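Local coordinates for protein arylsulfatase (Pseudoalteromonas sp. MB47, PDB 7AJ0) that probably hydrolyses sulfate esters of the brown-algal polysaccharide fucoidan as an exo-acting, calcium-containing sulfatase that assembles as a hexamer, at residues A[175-180]-A[245-250]; A[168-173]-A[223-228]; A[31-36]-A[413-418]; A[369-374]-A[406-411]. All coordinates share one frame; numbering follows the deposited sequence.

Interaction 1. Residues A[175-180]-A[245-250]; sequences YFYGLP and RDESVK
Tyr175 and Tyr177, two residues apart on strand 175-177 and so on the same side of it, both meet Glu247 of helix 240-258, whose CA lies 7.5 Å from the CA of Tyr177. One polar bond crosses: Tyr175 OH donates to Glu247 OE1 over 2.9 Å. The hydroxyl meets that oxygen from above the carboxylate, 53° out of its plane, while OE1 itself sits at the edge of the Tyr175 ring. The rest is stacking on Tyr177. Glu247 CG stands over the middle of this ring, 3.4 Å from the centroid and almost exactly on its normal, which defines a CH-pi contact. A bend at chi2 (-68°) then turns the carboxylate over the CD2/CE2 side of that face, nearly parallel to the ring at 10°, with Glu247 OE2 3.5 Å from Tyr177 CE2. Cut back to alanine, this position would probably leave Tyr175 OH without its acceptor and uncover the face of Tyr177. Strand 151-155, paired with 175-177, adds Ile155 against Glu247. The contact thus holds the carboxylate by one hydroxyl and one ring face; the Tyr175 hydroxyl, donating to OE1, would probably ease its negative charge.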
loop_
_atom_site.group_PDB
_atom_site.type_symbol
_atom_site.label_atom_id
_atom_site.label_comp_id
_atom_site.label_asym_id
_atom_site.label_seq_id
_atom_site.Cartn_x
_atom_site.Cartn_y
_atom_site.Cartn_z
ATOM N N TYR A 175 -33.351 12.841 -38.115
ATOM C CA TYR A 175 -32.506 14.026 -38.086
ATOM C C TYR A 175 -31.359 13.816 -37.114
ATOM O O TYR A 175 -31.571 13.339 -35.996
ATOM C CB TYR A 175 -33.326 15.261 -37.685
ATOM C CG TYR A 175 -32.572 16.567 -37.764
ATOM C CD1 TYR A 175 -32.055 17.014 -38.971
ATOM C CD2 TYR A 175 -32.392 17.361 -36.640
ATOM C CE1 TYR A 175 -31.369 18.208 -39.054
ATOM C CE2 TYR A 175 -31.709 18.559 -36.715
ATOM C CZ TYR A 175 -31.201 18.976 -37.925
ATOM O OH TYR A 175 -30.518 20.165 -38.012
ATOM N N PHE A 176 -30.149 14.169 -37.547
ATOM C CA PHE A 176 -28.985 14.199 -36.676
ATOM C C PHE A 176 -28.326 15.568 -36.752
ATOM O O PHE A 176 -28.242 16.171 -37.829
ATOM C CB PHE A 176 -27.952 13.132 -37.041
ATOM C CG PHE A 176 -26.635 13.304 -36.331
ATOM C CD1 PHE A 176 -26.574 13.287 -34.947
ATOM C CD2 PHE A 176 -25.461 13.487 -37.043
ATOM C CE1 PHE A 176 -25.372 13.444 -34.286
ATOM C CE2 PHE A 176 -24.255 13.647 -36.386
ATOM C CZ PHE A 176 -24.212 13.625 -35.005
ATOM N N TYR A 177 -27.858 16.052 -35.605
ATOM C CA TYR A 177 -27.101 17.298 -35.552
ATOM C C TYR A 177 -26.233 17.238 -34.303
ATOM O O TYR A 177 -26.756 17.338 -33.190
ATOM C CB TYR A 177 -28.029 18.508 -35.518
ATOM C CG TYR A 177 -27.300 19.831 -35.628
ATOM C CD1 TYR A 177 -26.502 20.295 -34.591
ATOM C CD2 TYR A 177 -27.407 20.614 -36.770
ATOM C CE1 TYR A 177 -25.829 21.495 -34.689
ATOM C CE2 TYR A 177 -26.738 21.821 -36.875
ATOM C CZ TYR A 177 -25.953 22.254 -35.830
ATOM O OH TYR A 177 -25.283 23.450 -35.920
ATOM N N GLY A 178 -24.929 17.079 -34.480
ATOM C CA GLY A 178 -24.051 17.106 -33.319
ATOM C C GLY A 178 -22.685 16.517 -33.631
ATOM O O GLY A 178 -22.218 16.568 -34.769
ATOM N N LEU A 179 -22.070 15.962 -32.589
ATOM C CA LEU A 179 -20.693 15.501 -32.664
ATOM C C LEU A 179 -20.651 14.041 -33.090
ATOM O O LEU A 179 -21.182 13.186 -32.370
ATOM C CB LEU A 179 -20.005 15.651 -31.317
ATOM C CG LEU A 179 -19.982 17.014 -30.630
ATOM C CD1 LEU A 179 -21.331 17.381 -30.041
ATOM C CD2 LEU A 179 -18.905 17.018 -29.544
ATOM N N PRO A 180 -20.045 13.710 -34.232
ATOM C CA PRO A 180 -19.796 12.287 -34.518
ATOM C C PRO A 180 -18.991 11.588 -33.436
ATOM O O PRO A 180 -19.277 10.434 -33.105
ATOM C CB PRO A 180 -19.045 12.328 -35.859
ATOM C CG PRO A 180 -19.514 13.583 -36.508
ATOM C CD PRO A 180 -19.727 14.571 -35.388
ATOM N N ARG A 245 -28.743 23.351 -28.231
ATOM C CA ARG A 245 -30.013 23.800 -27.668
ATOM C C ARG A 245 -30.885 24.428 -28.747
ATOM O O ARG A 245 -32.075 24.114 -28.861
ATOM C CB ARG A 245 -29.749 24.788 -26.530
ATOM C CG ARG A 245 -30.980 25.267 -25.772
ATOM C CD ARG A 245 -31.678 26.452 -26.439
ATOM N NE ARG A 245 -30.747 27.408 -27.031
ATOM C CZ ARG A 245 -29.954 28.220 -26.341
ATOM N NH1 ARG A 245 -29.963 28.200 -25.016
ATOM N NH2 ARG A 245 -29.141 29.049 -26.980
ATOM N N ASP A 246 -30.300 25.306 -29.565
ATOM C CA ASP A 246 -31.063 25.942 -30.633
ATOM C C ASP A 246 -31.652 24.909 -31.585
ATOM O O ASP A 246 -32.800 25.041 -32.024
ATOM C CB ASP A 246 -30.174 26.923 -31.401
ATOM C CG ASP A 246 -29.807 28.150 -30.584
ATOM O OD1 ASP A 246 -30.527 28.459 -29.610
ATOM O OD2 ASP A 246 -28.804 28.813 -30.924
ATOM N N GLU A 247 -30.880 23.872 -31.920
ATOM C CA GLU A 247 -31.356 22.882 -32.882
ATOM C C GLU A 247 -32.472 22.025 -32.296
ATOM O O GLU A 247 -33.420 21.665 -33.004
ATOM C CB GLU A 247 -30.196 22.008 -33.354
ATOM C CG GLU A 247 -29.258 22.703 -34.330
ATOM C CD GLU A 247 -29.912 22.983 -35.674
ATOM O OE1 GLU A 247 -30.828 22.228 -36.066
ATOM O OE2 GLU A 247 -29.509 23.963 -36.338
ATOM N N SER A 248 -32.378 21.680 -31.009
ATOM C CA SER A 248 -33.461 20.936 -30.375
ATOM C C SER A 248 -34.728 21.778 -30.270
ATOM O O SER A 248 -35.837 21.243 -30.373
ATOM C CB SER A 248 -33.034 20.451 -28.991
ATOM O OG SER A 248 -32.183 19.323 -29.093
ATOM N N VAL A 249 -34.585 23.088 -30.062
ATOM C CA VAL A 249 -35.750 23.968 -30.058
ATOM C C VAL A 249 -36.407 23.973 -31.433
ATOM O O VAL A 249 -37.627 23.823 -31.559
ATOM C CB VAL A 249 -35.350 25.385 -29.613
ATOM C CG1 VAL A 249 -36.473 26.371 -29.905
ATOM C CG2 VAL A 249 -35.000 25.399 -28.132
ATOM N N LYS A 250 -35.604 24.142 -32.487
ATOM C CA LYS A 250 -36.157 24.105 -33.838
ATOM C C LYS A 250 -36.850 22.775 -34.111
ATOM O O LYS A 250 -37.927 22.741 -34.718
ATOM C CB LYS A 250 -35.054 24.353 -34.867
ATOM C CG LYS A 250 -34.523 25.780 -34.888
ATOM C CD LYS A 250 -33.463 25.964 -35.968
ATOM C CE LYS A 250 -32.919 27.388 -35.982
ATOM N NZ LYS A 250 -31.829 27.574 -36.986
#

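Interaction 2. Residues A[168-173]-A[223-228]; sequences PHEVGF and GKREVA
Glu170 and Arg225 form a two-point salt bridge in which the guanidinium presents its NE side, one nitrogen to each carboxylate oxygen. Arg225 NH2 reaches Glu170 OE1 at 3.0 Å, on the syn side and close to the carboxylate plane. Arg225 NE reaches Glu170 OE2 at 3.2 Å from 38° above that plane. The unequal approach follows from a 39° angle between the two flat groups; both oxygens nevertheless stay near the guanidinium plane. His169 supplies the nonpolar part: Arg225 CG touches the edge of its ring, 3.8 Å from CE1.

A water joins three groups at the next level. It lies 2.6 Å from His169 NE2 and donates to Glu170 OE2 at 2.5 Å and to Gly223 O at 3.1 Å, so the imidazole is tied to the loop before strand 226-230 although no direct bond links them. His169 holds CG between its backbone N and carbonyl carbon (chi1 73°), the crowded position, and Glu170 CG covers part of one ring face.

Further out, Arg225 NH2 also donates to Ala163 O and NH1 to Glu162 O, while Leu167 N donates to Glu170 OE1. Pro168 O accepts from the amides of Val171 and Phe173, within the short 3-10 turn that carries His169 and Glu170.

The guanidinium thus has partners for all three nitrogens, and opposite charges meet directly; Glu170 probably remains ionised, its charge balanced by Arg225 and its oxygens further bonded by a water and a backbone amide.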
loop_
_atom_site.group_PDB
_atom_site.type_symbol
_atom_site.label_atom_id
_atom_site.label_comp_id
_atom_site.label_asym_id
_atom_site.label_seq_id
_atom_site.Cartn_x
_atom_site.Cartn_y
_atom_site.Cartn_z
ATOM N N PRO A 168 -26.492 8.811 -36.689
ATOM C CA PRO A 168 -27.905 8.569 -36.348
ATOM C C PRO A 168 -28.868 8.722 -37.513
ATOM O O PRO A 168 -29.826 7.946 -37.617
ATOM C CB PRO A 168 -28.175 9.609 -35.249
ATOM C CG PRO A 168 -26.840 9.831 -34.616
ATOM C CD PRO A 168 -25.840 9.736 -35.740
ATOM N N HIS A 169 -28.649 9.696 -38.395
ATOM C CA HIS A 169 -29.558 9.874 -39.521
ATOM C C HIS A 169 -29.404 8.788 -40.577
ATOM O O HIS A 169 -30.171 8.779 -41.546
ATOM C CB HIS A 169 -29.349 11.246 -40.162
ATOM C CG HIS A 169 -28.089 11.356 -40.960
ATOM N ND1 HIS A 169 -26.846 11.458 -40.375
ATOM C CD2 HIS A 169 -27.880 11.385 -42.297
ATOM C CE1 HIS A 169 -25.924 11.542 -41.319
ATOM N NE2 HIS A 169 -26.526 11.502 -42.494
ATOM N N GLU A 170 -28.442 7.884 -40.416
ATOM C CA GLU A 170 -28.248 6.768 -41.329
ATOM C C GLU A 170 -28.634 5.433 -40.709
ATOM O O GLU A 170 -28.564 4.406 -41.393
ATOM C CB GLU A 170 -26.786 6.724 -41.793
ATOM C CG GLU A 170 -26.303 8.022 -42.429
ATOM C CD GLU A 170 -24.789 8.112 -42.527
ATOM O OE1 GLU A 170 -24.093 7.496 -41.692
ATOM O OE2 GLU A 170 -24.293 8.806 -43.441
ATOM N N VAL A 171 -29.039 5.420 -39.439
ATOM C CA VAL A 171 -29.364 4.190 -38.732
ATOM C C VAL A 171 -30.790 4.216 -38.180
ATOM O O VAL A 171 -31.128 3.425 -37.308
ATOM C CB VAL A 171 -28.347 3.910 -37.607
ATOM C CG1 VAL A 171 -26.923 4.031 -38.129
ATOM C CG2 VAL A 171 -28.580 4.853 -36.431
ATOM N N GLY A 172 -31.628 5.126 -38.673
ATOM C CA GLY A 172 -33.026 5.137 -38.287
ATOM C C GLY A 172 -33.596 6.502 -37.963
ATOM O O GLY A 172 -34.755 6.783 -38.282
ATOM N N PHE A 173 -32.808 7.357 -37.321
ATOM C CA PHE A 173 -33.308 8.662 -36.910
ATOM C C PHE A 173 -33.562 9.545 -38.125
ATOM O O PHE A 173 -32.830 9.493 -39.117
ATOM C CB PHE A 173 -32.316 9.345 -35.968
ATOM C CG PHE A 173 -32.159 8.653 -34.644
ATOM C CD1 PHE A 173 -31.233 7.634 -34.486
ATOM C CD2 PHE A 173 -32.931 9.027 -33.555
ATOM C CE1 PHE A 173 -31.083 6.998 -33.266
ATOM C CE2 PHE A 173 -32.786 8.395 -32.332
ATOM C CZ PHE A 173 -31.860 7.380 -32.188
ATOM N N GLY A 223 -30.332 11.897 -46.889
ATOM C CA GLY A 223 -29.493 12.947 -47.428
ATOM C C GLY A 223 -28.026 12.793 -47.089
ATOM O O GLY A 223 -27.598 11.746 -46.593
ATOM N N LYS A 224 -27.249 13.839 -47.344
ATOM C CA LYS A 224 -25.809 13.820 -47.153
ATOM C C LYS A 224 -25.429 14.453 -45.820
ATOM O O LYS A 224 -26.200 15.200 -45.211
ATOM C CB LYS A 224 -25.109 14.568 -48.293
ATOM C CG LYS A 224 -25.283 13.941 -49.667
ATOM C CD LYS A 224 -24.513 12.631 -49.792
ATOM C CE LYS A 224 -25.404 11.420 -49.553
ATOM N NZ LYS A 224 -24.619 10.151 -49.565
ATOM N N ARG A 225 -24.216 14.140 -45.373
ATOM C CA ARG A 225 -23.632 14.808 -44.221
ATOM C C ARG A 225 -23.162 16.203 -44.608
ATOM O O ARG A 225 -22.589 16.404 -45.683
ATOM C CB ARG A 225 -22.452 14.010 -43.674
ATOM C CG ARG A 225 -22.794 12.607 -43.232
ATOM C CD ARG A 225 -21.544 11.890 -42.767
ATOM N NE ARG A 225 -21.806 10.502 -42.408
ATOM C CZ ARG A 225 -20.913 9.696 -41.843
ATOM N NH1 ARG A 225 -19.695 10.144 -41.571
ATOM N NH2 ARG A 225 -21.239 8.447 -41.546
ATOM N N GLU A 226 -23.405 17.166 -43.723
ATOM C CA GLU A 226 -22.927 18.526 -43.893
ATOM C C GLU A 226 -22.203 18.963 -42.627
ATOM O O GLU A 226 -22.558 18.552 -41.520
ATOM C CB GLU A 226 -24.070 19.514 -44.167
ATOM C CG GLU A 226 -24.937 19.190 -45.364
ATOM C CD GLU A 226 -26.099 20.159 -45.503
ATOM O OE1 GLU A 226 -26.063 21.224 -44.846
ATOM O OE2 GLU A 226 -27.046 19.856 -46.260
ATOM N N VAL A 227 -21.190 19.809 -42.795
ATOM C CA VAL A 227 -20.564 20.496 -41.671
ATOM C C VAL A 227 -21.387 21.757 -41.431
ATOM O O VAL A 227 -21.254 22.750 -42.150
ATOM C CB VAL A 227 -19.093 20.814 -41.938
ATOM C CG1 VAL A 227 -18.525 21.653 -40.799
ATOM C CG2 VAL A 227 -18.301 19.527 -42.099
ATOM N N ALA A 228 -22.249 21.714 -40.417
ATOM C CA ALA A 228 -23.171 22.808 -40.152
ATOM C C ALA A 228 -22.578 23.884 -39.255
ATOM O O ALA A 228 -22.964 25.053 -39.368
ATOM C CB ALA A 228 -24.453 22.268 -39.509
HETATM O O HOH W 1 -25.345 10.686 -44.711
#

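Interaction 3. Residues A[31-36]-A[413-418]; sequences PEQEKV and NGKSRR
The first turn of helix 31-48 comes closest to the irregular segment 413-418 where Gln33 CA lies 6.8 Å from Gly414 CA, and the gap is bridged by the side chain of Gln33 reaching the backbone of Lys415. The primary amide uses both of its polar atoms on that single residue. Lys415 N donates to Gln33 OE1 at 2.8 Å in a nearly straight bond (173°), although the amide nitrogen sits tilted out of the side-chain carbonyl plane. Gln33 NE2 returns a bond to Lys415 O at 3.0 Å, in the carbonyl plane and on a lone pair. The side chain gets there by running extended beyond CG (chi2 172°). Gln33 OE1 also lies 3.6 Å from Gly414 CA and 3.7 Å from Lys415 CB. A beta carbon on Gly414 would fall 2.8 Å from Gln33 NE2, so the amide lies against the bare backbone. NE2 has a second acceptor in Ala407 O, at helix 406-409. A leucine in place of Gln33 would probably leave Lys415 N and O without these mates and loosen the hold of the helix on the loop.

Further along the loop, Ser416 OG accepts from Arg418 N at 3.0 Å. This closes an ST turn, while the paired bonds to Lys415 are a side-chain amide docking onto an extended backbone, joining the N-terminal helix to the loop that leads into strand 420-425.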
loop_
_atom_site.group_PDB
_atom_site.type_symbol
_atom_site.label_atom_id
_atom_site.label_comp_id
_atom_site.label_asym_id
_atom_site.label_seq_id
_atom_site.Cartn_x
_atom_site.Cartn_y
_atom_site.Cartn_z
ATOM N N PRO A 31 -48.602 -6.939 -12.570
ATOM C CA PRO A 31 -49.903 -6.837 -13.258
ATOM C C PRO A 31 -50.790 -5.715 -12.752
ATOM O O PRO A 31 -51.525 -5.118 -13.548
ATOM C CB PRO A 31 -50.535 -8.220 -13.015
ATOM C CG PRO A 31 -49.823 -8.771 -11.817
ATOM C CD PRO A 31 -48.425 -8.229 -11.878
ATOM N N GLU A 32 -50.758 -5.408 -11.453
ATOM C CA GLU A 32 -51.586 -4.314 -10.952
ATOM C C GLU A 32 -51.025 -2.964 -11.386
ATOM O O GLU A 32 -51.780 -2.064 -11.771
ATOM C CB GLU A 32 -51.703 -4.391 -9.431
ATOM C CG GLU A 32 -52.432 -5.634 -8.930
ATOM C CD GLU A 32 -53.820 -5.791 -9.535
ATOM O OE1 GLU A 32 -54.580 -4.798 -9.564
ATOM O OE2 GLU A 32 -54.143 -6.907 -9.992
ATOM N N GLN A 33 -49.702 -2.804 -11.336
ATOM C CA GLN A 33 -49.090 -1.590 -11.865
ATOM C C GLN A 33 -49.353 -1.457 -13.361
ATOM O O GLN A 33 -49.573 -0.349 -13.866
ATOM C CB GLN A 33 -47.589 -1.597 -11.571
ATOM C CG GLN A 33 -47.254 -1.517 -10.084
ATOM C CD GLN A 33 -45.774 -1.707 -9.785
ATOM O OE1 GLN A 33 -45.410 -2.218 -8.727
ATOM N NE2 GLN A 33 -44.918 -1.289 -10.710
ATOM N N GLU A 34 -49.348 -2.579 -14.085
ATOM C CA GLU A 34 -49.598 -2.536 -15.524
ATOM C C GLU A 34 -51.020 -2.072 -15.823
ATOM O O GLU A 34 -51.242 -1.329 -16.786
ATOM C CB GLU A 34 -49.329 -3.913 -16.136
ATOM C CG GLU A 34 -49.690 -4.046 -17.612
ATOM C CD GLU A 34 -48.835 -3.178 -18.520
ATOM O OE1 GLU A 34 -47.808 -2.643 -18.053
ATOM O OE2 GLU A 34 -49.197 -3.029 -19.708
ATOM N N LYS A 35 -51.996 -2.501 -15.018
ATOM C CA LYS A 35 -53.356 -2.003 -15.195
ATOM C C LYS A 35 -53.409 -0.487 -15.044
ATOM O O LYS A 35 -54.065 0.202 -15.834
ATOM C CB LYS A 35 -54.303 -2.661 -14.194
ATOM C CG LYS A 35 -54.803 -4.032 -14.607
ATOM C CD LYS A 35 -55.745 -4.596 -13.555
ATOM C CE LYS A 35 -55.637 -6.111 -13.463
ATOM N NZ LYS A 35 -56.412 -6.652 -12.308
ATOM N N VAL A 36 -52.729 0.049 -14.027
ATOM C CA VAL A 36 -52.701 1.495 -13.833
ATOM C C VAL A 36 -52.048 2.178 -15.026
ATOM O O VAL A 36 -52.542 3.195 -15.526
ATOM C CB VAL A 36 -51.974 1.844 -12.521
ATOM C CG1 VAL A 36 -51.546 3.302 -12.525
ATOM C CG2 VAL A 36 -52.865 1.553 -11.326
ATOM N N ASN A 413 -45.019 4.750 -6.441
ATOM C CA ASN A 413 -44.097 3.925 -5.662
ATOM C C ASN A 413 -44.088 2.491 -6.182
ATOM O O ASN A 413 -44.148 1.521 -5.424
ATOM C CB ASN A 413 -44.458 3.969 -4.179
ATOM C CG ASN A 413 -44.777 5.368 -3.706
ATOM O OD1 ASN A 413 -43.891 6.216 -3.593
ATOM N ND2 ASN A 413 -46.052 5.622 -3.429
ATOM N N GLY A 414 -44.016 2.364 -7.503
ATOM C CA GLY A 414 -44.081 1.059 -8.116
ATOM C C GLY A 414 -42.807 0.263 -7.923
ATOM O O GLY A 414 -41.737 0.791 -7.620
ATOM N N LYS A 415 -42.934 -1.044 -8.099
ATOM C CA LYS A 415 -41.787 -1.936 -8.060
ATOM C C LYS A 415 -41.259 -2.164 -9.469
ATOM O O LYS A 415 -42.013 -2.170 -10.447
ATOM C CB LYS A 415 -42.162 -3.261 -7.398
ATOM C CG LYS A 415 -42.531 -3.105 -5.929
ATOM C CD LYS A 415 -42.920 -4.430 -5.291
ATOM C CE LYS A 415 -43.295 -4.241 -3.828
ATOM N NZ LYS A 415 -43.530 -5.537 -3.136
ATOM N N SER A 416 -39.947 -2.337 -9.563
ATOM C CA SER A 416 -39.292 -2.473 -10.855
ATOM C C SER A 416 -39.592 -3.831 -11.481
ATOM O O SER A 416 -39.818 -4.826 -10.788
ATOM C CB SER A 416 -37.784 -2.289 -10.688
ATOM O OG SER A 416 -37.097 -2.521 -11.901
ATOM N N ARG A 417 -39.608 -3.857 -12.814
ATOM C CA ARG A 417 -39.729 -5.103 -13.556
ATOM C C ARG A 417 -38.380 -5.750 -13.836
ATOM O O ARG A 417 -38.344 -6.863 -14.374
ATOM C CB ARG A 417 -40.463 -4.864 -14.883
ATOM C CG ARG A 417 -41.843 -4.254 -14.707
ATOM C CD ARG A 417 -42.663 -4.272 -15.994
ATOM N NE ARG A 417 -42.917 -5.629 -16.467
ATOM C CZ ARG A 417 -42.649 -6.070 -17.696
ATOM N NH1 ARG A 417 -42.125 -5.263 -18.610
ATOM N NH2 ARG A 417 -42.919 -7.326 -18.011
ATOM N N ARG A 418 -37.280 -5.091 -13.483
ATOM C CA ARG A 418 -35.940 -5.618 -13.700
ATOM C C ARG A 418 -35.453 -6.291 -12.426
ATOM O O ARG A 418 -35.492 -5.693 -11.345
ATOM C CB ARG A 418 -34.971 -4.509 -14.114
ATOM C CG ARG A 418 -33.520 -4.957 -14.202
ATOM C CD ARG A 418 -32.626 -3.871 -14.790
ATOM N NE ARG A 418 -32.840 -3.695 -16.225
ATOM C CZ ARG A 418 -32.310 -4.475 -17.162
ATOM N NH1 ARG A 418 -32.560 -4.237 -18.441
ATOM N NH2 ARG A 418 -31.536 -5.496 -16.823
#

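Interaction 4. Residues A[369-374]-A[406-411]; sequences QVNNGL and TAFLLA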
loop_
_atom_site.group_PDB
_atom_site.type_symbol
_atom_site.label_atom_id
_atom_site.label_comp_id
_atom_site.label_asym_id
_atom_site.label_seq_id
_atom_site.Cartn_x
_atom_site.Cartn_y
_atom_site.Cartn_z
ATOM N N GLN A 369 -41.603 11.416 -5.900
ATOM C CA GLN A 369 -41.283 10.008 -5.738
ATOM C C GLN A 369 -39.774 9.803 -5.764
ATOM O O GLN A 369 -39.086 10.309 -6.656
ATOM C CB GLN A 369 -41.926 9.171 -6.842
ATOM C CG GLN A 369 -43.413 8.981 -6.710
ATOM C CD GLN A 369 -43.967 8.109 -7.817
ATOM O OE1 GLN A 369 -43.877 6.882 -7.758
ATOM N NE2 GLN A 369 -44.528 8.739 -8.843
ATOM N N VAL A 370 -39.268 9.058 -4.787
ATOM C CA VAL A 370 -37.896 8.565 -4.791
ATOM C C VAL A 370 -37.979 7.046 -4.742
ATOM O O VAL A 370 -38.513 6.480 -3.779
ATOM C CB VAL A 370 -37.074 9.118 -3.619
ATOM C CG1 VAL A 370 -35.598 8.820 -3.831
ATOM C CG2 VAL A 370 -37.300 10.611 -3.468
ATOM N N ASN A 371 -37.472 6.392 -5.784
ATOM C CA ASN A 371 -37.635 4.956 -5.968
ATOM C C ASN A 371 -36.279 4.328 -6.239
ATOM O O ASN A 371 -35.561 4.761 -7.146
ATOM C CB ASN A 371 -38.598 4.665 -7.123
ATOM C CG ASN A 371 -39.148 3.256 -7.084
ATOM O OD1 ASN A 371 -38.449 2.314 -6.715
ATOM N ND2 ASN A 371 -40.411 3.106 -7.462
ATOM N N ASN A 372 -35.935 3.304 -5.458
ATOM C CA ASN A 372 -34.649 2.630 -5.565
ATOM C C ASN A 372 -34.718 1.368 -6.421
ATOM O O ASN A 372 -33.798 0.544 -6.374
ATOM C CB ASN A 372 -34.124 2.295 -4.166
ATOM C CG ASN A 372 -32.622 2.076 -4.138
ATOM O OD1 ASN A 372 -31.884 2.653 -4.937
ATOM N ND2 ASN A 372 -32.163 1.242 -3.213
ATOM N N GLY A 373 -35.782 1.205 -7.205
ATOM C CA GLY A 373 -35.904 0.026 -8.040
ATOM C C GLY A 373 -34.894 0.017 -9.173
ATOM O O GLY A 373 -34.518 1.055 -9.716
ATOM N N LEU A 374 -34.456 -1.185 -9.538
ATOM C CA LEU A 374 -33.400 -1.321 -10.530
ATOM C C LEU A 374 -33.891 -0.892 -11.907
ATOM O O LEU A 374 -34.986 -1.255 -12.339
ATOM C CB LEU A 374 -32.908 -2.766 -10.588
ATOM C CG LEU A 374 -32.255 -3.334 -9.328
ATOM C CD1 LEU A 374 -31.699 -4.729 -9.618
ATOM C CD2 LEU A 374 -31.167 -2.416 -8.805
ATOM N N THR A 406 -42.599 0.768 -18.250
ATOM C CA THR A 406 -43.731 1.688 -18.197
ATOM C C THR A 406 -44.572 1.458 -16.947
ATOM O O THR A 406 -45.029 2.416 -16.312
ATOM C CB THR A 406 -44.584 1.538 -19.458
ATOM O OG1 THR A 406 -43.820 1.942 -20.602
ATOM C CG2 THR A 406 -45.839 2.390 -19.363
ATOM N N ALA A 407 -44.789 0.192 -16.575
ATOM C CA ALA A 407 -45.521 -0.113 -15.352
ATOM C C ALA A 407 -44.764 0.320 -14.104
ATOM O O ALA A 407 -45.380 0.522 -13.052
ATOM C CB ALA A 407 -45.816 -1.613 -15.276
ATOM N N PHE A 408 -43.443 0.460 -14.195
ATOM C CA PHE A 408 -42.643 0.914 -13.062
ATOM C C PHE A 408 -42.668 2.432 -12.944
ATOM O O PHE A 408 -42.811 2.968 -11.840
ATOM C CB PHE A 408 -41.217 0.381 -13.222
ATOM C CG PHE A 408 -40.228 0.940 -12.240
ATOM C CD1 PHE A 408 -40.441 0.840 -10.875
ATOM C CD2 PHE A 408 -39.058 1.534 -12.690
ATOM C CE1 PHE A 408 -39.516 1.344 -9.976
ATOM C CE2 PHE A 408 -38.128 2.037 -11.797
ATOM C CZ PHE A 408 -38.357 1.942 -10.438
ATOM N N LEU A 409 -42.566 3.137 -14.074
ATOM C CA LEU A 409 -42.492 4.592 -14.047
ATOM C C LEU A 409 -43.849 5.246 -13.808
ATOM O O LEU A 409 -43.904 6.352 -13.260
ATOM C CB LEU A 409 -41.902 5.110 -15.361
ATOM C CG LEU A 409 -40.446 4.753 -15.658
ATOM C CD1 LEU A 409 -40.062 5.188 -17.066
ATOM C CD2 LEU A 409 -39.515 5.382 -14.636
ATOM N N LEU A 410 -44.942 4.598 -14.208
ATOM C CA LEU A 410 -46.268 5.197 -14.127
ATOM C C LEU A 410 -47.062 4.744 -12.908
ATOM O O LEU A 410 -48.204 5.180 -12.737
ATOM C CB LEU A 410 -47.067 4.883 -15.398
ATOM C CG LEU A 410 -46.435 5.321 -16.716
ATOM C CD1 LEU A 410 -47.364 5.022 -17.879
ATOM C CD2 LEU A 410 -46.081 6.794 -16.684
ATOM N N ALA A 411 -46.494 3.891 -12.064
ATOM C CA ALA A 411 -47.143 3.455 -10.837
ATOM C C ALA A 411 -46.607 4.249 -9.653
ATOM O O ALA A 411 -45.401 4.488 -9.547
ATOM C CB ALA A 411 -46.921 1.959 -10.601
HETATM O O HOH W 2 -45.100 7.127 -10.862
#
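An Asx turn at Asn371, on strand 369-371, brings Asn371 and Gly373 against Phe408 of the short helix 406-409. In the turn Asn371 OD1 accepts from Gly373 N at 2.9 Å, which helps fix the side-chain amide. A chi1 of 171° swings the Phe408 ring away from its own backbone N and toward this turn. Asn371 and Phe408 approach from opposite directions, their amide and ring planes 75° apart. Asn371 OD1 lies at the ring edge and in its plane; Asn371 ND2 comes 3.2 Å from Phe408 CE1 at an oblique angle. That nitrogen has its polar partner elsewhere, in Gly414 O. The nearest approach of Gly373 is CA to Phe408 CZ, 3.9 Å, and a beta carbon there would fall 2.9 Å from the same CZ.

At the other end of the segment, Gln369 NE2 donates to a water at 2.6 Å, and the water in turn donates to Leu409 O at 2.8 Å, though this water cannot serve every acceptor around it. Gln369 OE1 stands 3.4 Å from Ala411 O, both of them acceptors; its own donor is Asn413 N.

Strand 369-371 runs parallel to strand 91-97 in the large mixed sheet, and Val370 and Asn372 touch Ala74 of a second subunit. The contact therefore packs a small helix on a strand of the sheet of this alkaline-phosphatase-like sulfatase domain, with an Asx turn at Asn371 beside it.

How the interactions relate
Interactions 1 and 4 are buried, whereas interactions 2 and 3 are partly buried and lie farther from the chain centre. Interactions 1 and 2 adjoin: Phe176 packs on Pro168 and Tyr177 on Ala228, so the second carries the first on to the 168-173 turn and to strand 226-230 of the same sheet. Interactions 3 and 4 also meet, with probable bonds from Asn371 ND2 to Gly414 O and between Ser416 OG and Leu374 O, so that the N-terminal helix, the 413-418 loop, helix 406-409 and strand 369-371 form one block. Chemistry differs accordingly: a tyrosine hydrogen bond and ring stacking on a carboxylate in 1, charge pairing and water in 2, amide-to-backbone bonds in 3, and packing of an asparagine amide and a glycine on a phenylalanine, plus a water bridge, in 4.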